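Local atomic coordinates of EAL domain protein (PDB entry 6IJ2), a protein that hydrolyses the cyclic dinucleotide second messengers c-di-GMP and cGAMP as a standalone EAL-domain phosphodiesterase. Residues F96-I108 / H140-F153. The protein carries 1 engineered substitution. Sequence-based numbering, arbitrary orientation.
Sequences FLPNAIYVPERCI and HIKRIVEYYKSLGF. With nucleotides of chain B.
The hydroxyl OH of Y148 sits among three aromatic and charged neighbours: F96 CE2 lies 3.3 Å from Y148 OH, the Y102 ring borders it more distantly, and R76 of helix 68-85 hydrogen-bonds to it. Y148 belongs to helix 139-151, a helix of the outer layer of the EAL-domain fold, a TIM-barrel variant, packed against the loop that follows strand 91-96. The contact illustrates how a barrel joins a strand-helix loop to a neighbouring helix largely through side-chain packing, with no hydrogen bond crossing between 96-108 and 140-153. The Y148 ring lies nearly parallel to that of F96 but slid aside, with centroids 5.6 Å apart, so overlap is slight. I108 CD1 lies over one face of the Y148 ring, 3.8 Å from its centroid in a CH-pi contact, while I144 CG2 from the same helix as Y148 lies over the opposite face. The extended I108 chain, with CG1 anti to the backbone N (chi1 -161°), carries CD1 in among Y148, L151 and F153. Farther out, the guanidinium of R106 stacks on the Y147 ring with the planes 26° apart, an off-centre cation-pi contact; R106 also pairs with E105 in a salt bridge. At the start of the 140-153 segment, H140 presents its ring edge to the backbone of V103, bringing H140 NE2 within 3.2 Å of V103 CA.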
loop_
_atom_site.group_PDB
_atom_site.type_symbol
_atom_site.label_atom_id
_atom_site.label_comp_id
_atom_site.label_asym_id
_atom_site.label_seq_id
_atom_site.Cartn_x
_atom_site.Cartn_y
_atom_site.Cartn_z
ATOM N N PHE A 96 -3.563 -5.587 16.873
ATOM C CA PHE A 96 -3.828 -6.994 16.605
ATOM C C PHE A 96 -2.595 -7.575 15.932
ATOM O O PHE A 96 -2.270 -7.203 14.802
ATOM C CB PHE A 96 -5.078 -7.164 15.744
ATOM C CG PHE A 96 -5.622 -8.577 15.703
ATOM C CD1 PHE A 96 -4.803 -9.678 15.923
ATOM C CD2 PHE A 96 -6.959 -8.801 15.435
ATOM C CE1 PHE A 96 -5.304 -10.965 15.868
ATOM C CE2 PHE A 96 -7.469 -10.086 15.383
ATOM C CZ PHE A 96 -6.640 -11.168 15.599
ATOM N N LEU A 97 -1.924 -8.497 16.627
ATOM C CA LEU A 97 -0.733 -9.165 16.127
ATOM C C LEU A 97 -0.999 -9.761 14.744
ATOM O O LEU A 97 -1.914 -10.587 14.598
ATOM C CB LEU A 97 -0.296 -10.260 17.099
ATOM C CG LEU A 97 0.992 -11.012 16.746
ATOM C CD1 LEU A 97 2.224 -10.201 17.129
ATOM C CD2 LEU A 97 1.022 -12.388 17.396
ATOM N N PRO A 98 -0.233 -9.364 13.716
ATOM C CA PRO A 98 -0.485 -9.814 12.337
ATOM C C PRO A 98 -0.883 -11.280 12.181
ATOM O O PRO A 98 -0.149 -12.202 12.560
ATOM C CB PRO A 98 0.850 -9.507 11.656
ATOM C CG PRO A 98 1.278 -8.233 12.329
ATOM C CD PRO A 98 0.875 -8.395 13.778
ATOM N N ASN A 99 -2.060 -11.483 11.581
ATOM C CA ASN A 99 -2.869 -12.681 11.760
ATOM C C ASN A 99 -2.667 -13.725 10.667
ATOM O O ASN A 99 -3.529 -14.594 10.490
ATOM C CB ASN A 99 -4.351 -12.301 11.838
ATOM C CG ASN A 99 -4.569 -10.845 12.216
ATOM O OD1 ASN A 99 -3.656 -10.026 12.139
ATOM N ND2 ASN A 99 -5.792 -10.515 12.617
ATOM N N ALA A 100 -1.554 -13.671 9.930
ATOM C CA ALA A 100 -1.268 -14.757 9.000
ATOM C C ALA A 100 -1.088 -16.079 9.729
ATOM O O ALA A 100 -1.143 -17.140 9.099
ATOM C CB ALA A 100 -0.025 -14.450 8.168
ATOM N N ILE A 101 -0.865 -16.032 11.040
ATOM C CA ILE A 101 -0.852 -17.224 11.865
ATOM C C ILE A 101 -2.049 -17.288 12.804
ATOM O O ILE A 101 -2.485 -18.390 13.156
ATOM C CB ILE A 101 0.471 -17.322 12.646
ATOM C CG1 ILE A 101 0.818 -15.973 13.291
ATOM C CG2 ILE A 101 1.573 -17.772 11.699
ATOM C CD1 ILE A 101 0.209 -15.741 14.670
ATOM N N TYR A 102 -2.615 -16.142 13.194
ATOM C CA TYR A 102 -3.907 -16.098 13.868
ATOM C C TYR A 102 -4.993 -16.444 12.854
ATOM O O TYR A 102 -6.031 -15.780 12.780
ATOM C CB TYR A 102 -4.140 -14.717 14.490
ATOM C CG TYR A 102 -5.165 -14.653 15.608
ATOM C CD1 TYR A 102 -6.520 -14.512 15.334
ATOM C CD2 TYR A 102 -4.771 -14.696 16.941
ATOM C CE1 TYR A 102 -7.457 -14.438 16.349
ATOM C CE2 TYR A 102 -5.704 -14.622 17.967
ATOM C CZ TYR A 102 -7.044 -14.494 17.663
ATOM O OH TYR A 102 -7.978 -14.418 18.674
ATOM N N VAL A 103 -4.738 -17.468 12.046
ATOM C CA VAL A 103 -5.690 -17.977 11.064
ATOM C C VAL A 103 -6.970 -18.423 11.763
ATOM O O VAL A 103 -8.051 -17.932 11.404
ATOM C CB VAL A 103 -5.080 -19.121 10.234
ATOM C CG1 VAL A 103 -6.125 -19.726 9.310
ATOM C CG2 VAL A 103 -3.885 -18.631 9.439
ATOM N N PRO A 104 -6.915 -19.321 12.762
ATOM C CA PRO A 104 -8.172 -19.912 13.261
ATOM C C PRO A 104 -9.175 -18.894 13.774
ATOM O O PRO A 104 -10.340 -18.927 13.357
ATOM C CB PRO A 104 -7.691 -20.857 14.373
ATOM C CG PRO A 104 -6.279 -21.158 14.028
ATOM C CD PRO A 104 -5.753 -19.875 13.483
ATOM N N GLU A 105 -8.760 -17.999 14.679
ATOM C CA GLU A 105 -9.656 -16.990 15.233
ATOM C C GLU A 105 -10.755 -17.715 16.015
ATOM O O GLU A 105 -10.716 -18.946 16.127
ATOM C CB GLU A 105 -10.155 -16.082 14.090
ATOM C CG GLU A 105 -11.256 -15.080 14.374
ATOM C CD GLU A 105 -12.567 -15.526 13.763
ATOM O OE1 GLU A 105 -12.725 -16.745 13.548
ATOM O OE2 GLU A 105 -13.427 -14.669 13.479
ATOM N N ARG A 106 -11.698 -16.982 16.612
ATOM C CA ARG A 106 -12.745 -17.502 17.492
ATOM C C ARG A 106 -12.180 -18.030 18.805
ATOM O O ARG A 106 -12.928 -18.569 19.637
ATOM C CB ARG A 106 -13.598 -18.578 16.810
ATOM C CG ARG A 106 -15.047 -18.144 16.593
ATOM C CD ARG A 106 -15.241 -17.522 15.225
ATOM N NE ARG A 106 -16.649 -17.381 14.869
ATOM C CZ ARG A 106 -17.075 -17.103 13.641
ATOM N NH1 ARG A 106 -16.200 -16.942 12.658
ATOM N NH2 ARG A 106 -18.373 -16.989 13.394
ATOM N N CYS A 107 -10.872 -17.886 19.022
ATOM C CA CYS A 107 -10.301 -17.893 20.362
ATOM C C CYS A 107 -10.501 -16.551 21.077
ATOM O O CYS A 107 -9.670 -16.154 21.905
ATOM C CB CYS A 107 -8.813 -18.241 20.296
ATOM S SG CYS A 107 -8.455 -19.873 21.004
ATOM N N ILE A 108 -11.588 -15.841 20.757
ATOM C CA ILE A 108 -11.826 -14.508 21.280
ATOM C C ILE A 108 -12.618 -14.516 22.584
ATOM O O ILE A 108 -12.873 -13.442 23.146
ATOM C CB ILE A 108 -12.562 -13.665 20.222
ATOM C CG1 ILE A 108 -12.447 -12.159 20.480
ATOM C CG2 ILE A 108 -14.009 -14.100 20.128
ATOM C CD1 ILE A 108 -13.143 -11.353 19.415
ATOM N N HIS A 140 -9.221 -13.479 4.124
ATOM C CA HIS A 140 -8.787 -13.903 5.451
ATOM C C HIS A 140 -8.841 -12.745 6.443
ATOM O O HIS A 140 -9.447 -12.856 7.514
ATOM C CB HIS A 140 -7.378 -14.492 5.380
ATOM C CG HIS A 140 -6.944 -15.170 6.640
ATOM N ND1 HIS A 140 -6.560 -14.472 7.766
ATOM C CD2 HIS A 140 -6.839 -16.482 6.956
ATOM C CE1 HIS A 140 -6.236 -15.327 8.721
ATOM N NE2 HIS A 140 -6.396 -16.552 8.255
ATOM N N ILE A 141 -8.219 -11.618 6.098
ATOM C CA ILE A 141 -8.233 -10.475 7.002
ATOM C C ILE A 141 -9.622 -9.845 7.050
ATOM O O ILE A 141 -10.042 -9.329 8.093
ATOM C CB ILE A 141 -7.142 -9.471 6.582
ATOM C CG1 ILE A 141 -7.032 -8.328 7.590
ATOM C CG2 ILE A 141 -7.391 -8.946 5.174
ATOM C CD1 ILE A 141 -5.661 -8.227 8.219
ATOM N N LYS A 142 -10.368 -9.904 5.942
ATOM C CA LYS A 142 -11.729 -9.374 5.919
ATOM C C LYS A 142 -12.646 -10.166 6.846
ATOM O O LYS A 142 -13.501 -9.589 7.527
ATOM C CB LYS A 142 -12.258 -9.388 4.484
ATOM C CG LYS A 142 -13.719 -9.003 4.317
ATOM C CD LYS A 142 -14.105 -9.061 2.840
ATOM C CE LYS A 142 -15.616 -9.022 2.644
ATOM N NZ LYS A 142 -16.204 -7.705 3.032
ATOM N N ARG A 143 -12.478 -11.494 6.874
ATOM C CA ARG A 143 -13.260 -12.358 7.753
ATOM C C ARG A 143 -13.123 -11.940 9.211
ATOM O O ARG A 143 -14.115 -11.908 9.954
ATOM C CB ARG A 143 -12.805 -13.810 7.576
ATOM C CG ARG A 143 -13.898 -14.796 7.222
ATOM C CD ARG A 143 -13.305 -16.133 6.785
ATOM N NE ARG A 143 -12.449 -15.984 5.609
ATOM C CZ ARG A 143 -11.889 -16.995 4.949
ATOM N NH1 ARG A 143 -12.092 -18.245 5.345
ATOM N NH2 ARG A 143 -11.126 -16.756 3.889
ATOM N N ILE A 144 -11.896 -11.637 9.641
ATOM C CA ILE A 144 -11.639 -11.313 11.041
ATOM C C ILE A 144 -12.261 -9.970 11.401
ATOM O O ILE A 144 -12.899 -9.822 12.453
ATOM C CB ILE A 144 -10.123 -11.316 11.310
ATOM C CG1 ILE A 144 -9.515 -12.669 10.941
ATOM C CG2 ILE A 144 -9.838 -10.958 12.759
ATOM C CD1 ILE A 144 -8.005 -12.639 10.798
ATOM N N VAL A 145 -12.087 -8.971 10.534
ATOM C CA VAL A 145 -12.613 -7.638 10.808
ATOM C C VAL A 145 -14.132 -7.668 10.899
ATOM O O VAL A 145 -14.728 -7.072 11.803
ATOM C CB VAL A 145 -12.128 -6.649 9.734
ATOM C CG1 VAL A 145 -12.795 -5.290 9.907
ATOM C CG2 VAL A 145 -10.616 -6.519 9.783
ATOM N N GLU A 146 -14.787 -8.366 9.970
ATOM C CA GLU A 146 -16.246 -8.381 9.995
ATOM C C GLU A 146 -16.783 -9.185 11.176
ATOM O O GLU A 146 -17.842 -8.849 11.721
ATOM C CB GLU A 146 -16.779 -8.901 8.659
ATOM C CG GLU A 146 -16.492 -7.919 7.521
ATOM C CD GLU A 146 -17.057 -8.344 6.173
ATOM O OE1 GLU A 146 -17.007 -7.521 5.232
ATOM O OE2 GLU A 146 -17.546 -9.488 6.050
ATOM N N TYR A 147 -16.065 -10.232 11.598
ATOM C CA TYR A 147 -16.473 -10.966 12.792
ATOM C C TYR A 147 -16.361 -10.093 14.035
ATOM O O TYR A 147 -17.261 -10.090 14.884
ATOM C CB TYR A 147 -15.632 -12.231 12.954
ATOM C CG TYR A 147 -15.921 -12.986 14.231
ATOM C CD1 TYR A 147 -17.159 -13.574 14.445
ATOM C CD2 TYR A 147 -14.954 -13.118 15.220
ATOM C CE1 TYR A 147 -17.431 -14.267 15.610
ATOM C CE2 TYR A 147 -15.213 -13.817 16.390
ATOM C CZ TYR A 147 -16.454 -14.385 16.577
ATOM O OH TYR A 147 -16.728 -15.074 17.735
ATOM N N TYR A 148 -15.263 -9.344 14.157
ATOM C CA TYR A 148 -15.096 -8.468 15.310
ATOM C C TYR A 148 -16.157 -7.376 15.329
ATOM O O TYR A 148 -16.702 -7.051 16.394
ATOM C CB TYR A 148 -13.691 -7.866 15.311
ATOM C CG TYR A 148 -12.635 -8.800 15.856
ATOM C CD1 TYR A 148 -12.769 -10.176 15.737
ATOM C CD2 TYR A 148 -11.519 -8.308 16.515
ATOM C CE1 TYR A 148 -11.806 -11.035 16.238
ATOM C CE2 TYR A 148 -10.556 -9.159 17.027
ATOM C CZ TYR A 148 -10.702 -10.522 16.884
ATOM O OH TYR A 148 -9.745 -11.372 17.393
ATOM N N LYS A 149 -16.462 -6.801 14.161
ATOM C CA LYS A 149 -17.564 -5.848 14.062
ATOM C C LYS A 149 -18.869 -6.465 14.553
ATOM O O LYS A 149 -19.635 -5.818 15.278
ATOM C CB LYS A 149 -17.717 -5.360 12.622
ATOM C CG LYS A 149 -16.586 -4.479 12.127
ATOM C CD LYS A 149 -16.901 -3.923 10.747
ATOM C CE LYS A 149 -16.403 -2.503 10.605
ATOM N NZ LYS A 149 -17.158 -1.768 9.550
ATOM N N SER A 150 -19.125 -7.727 14.184
ATOM C CA SER A 150 -20.372 -8.379 14.574
ATOM C C SER A 150 -20.453 -8.594 16.080
ATOM O O SER A 150 -21.552 -8.578 16.648
ATOM C CB SER A 150 -20.522 -9.713 13.839
ATOM O OG SER A 150 -19.591 -10.676 14.303
ATOM N N LEU A 151 -19.315 -8.798 16.740
ATOM C CA LEU A 151 -19.318 -8.943 18.188
ATOM C C LEU A 151 -19.454 -7.614 18.917
ATOM O O LEU A 151 -19.684 -7.620 20.131
ATOM C CB LEU A 151 -18.046 -9.647 18.656
ATOM C CG LEU A 151 -17.857 -11.092 18.203
ATOM C CD1 LEU A 151 -16.660 -11.706 18.902
ATOM C CD2 LEU A 151 -19.108 -11.906 18.464
ATOM N N GLY A 152 -19.310 -6.485 18.222
ATOM C CA GLY A 152 -19.437 -5.175 18.832
ATOM C C GLY A 152 -18.152 -4.382 18.937
ATOM O O GLY A 152 -18.201 -3.211 19.332
ATOM N N PHE A 153 -17.010 -4.968 18.588
ATOM C CA PHE A 153 -15.742 -4.249 18.637
ATOM C C PHE A 153 -15.699 -3.129 17.606
ATOM O O PHE A 153 -16.311 -3.213 16.539
ATOM C CB PHE A 153 -14.575 -5.208 18.384
ATOM C CG PHE A 153 -14.368 -6.190 19.487
ATOM C CD1 PHE A 153 -13.839 -5.780 20.701
ATOM C CD2 PHE A 153 -14.722 -7.520 19.329
ATOM C CE1 PHE A 153 -13.655 -6.677 21.737
ATOM C CE2 PHE A 153 -14.551 -8.426 20.373
ATOM C CZ PHE A 153 -14.012 -8.006 21.572
ATOM P P G B 2 6.229 1.600 20.083
ATOM O OP1 G B 2 5.344 1.776 21.183
ATOM O OP2 G B 2 7.629 1.462 20.313
ATOM O "O5'" G B 2 5.773 0.365 19.217
ATOM C "C5'" G B 2 6.622 -0.225 18.241
ATOM C "C4'" G B 2 5.850 -1.233 17.439
ATOM O "O4'" G B 2 5.321 -2.240 18.324
ATOM C "C3'" G B 2 4.652 -0.683 16.665
ATOM O "O3'" G B 2 4.570 -1.217 15.357
ATOM C "C2'" G B 2 3.458 -1.196 17.455
ATOM O "O2'" G B 2 2.284 -1.414 16.721
ATOM C "C1'" G B 2 4.000 -2.518 17.981
ATOM N N9 G B 2 3.289 -2.914 19.182
ATOM C C8 G B 2 3.235 -2.237 20.371
ATOM N N7 G B 2 2.458 -2.804 21.248
ATOM C C5 G B 2 1.948 -3.906 20.587
ATOM C C6 G B 2 1.046 -4.902 21.026
ATOM O O6 G B 2 0.483 -4.999 22.110
ATOM N N1 G B 2 0.806 -5.845 20.041
ATOM C C2 G B 2 1.354 -5.827 18.788
ATOM N N2 G B 2 0.992 -6.819 17.975
ATOM N N3 G B 2 2.209 -4.914 18.371
ATOM C C4 G B 2 2.459 -3.990 19.313
#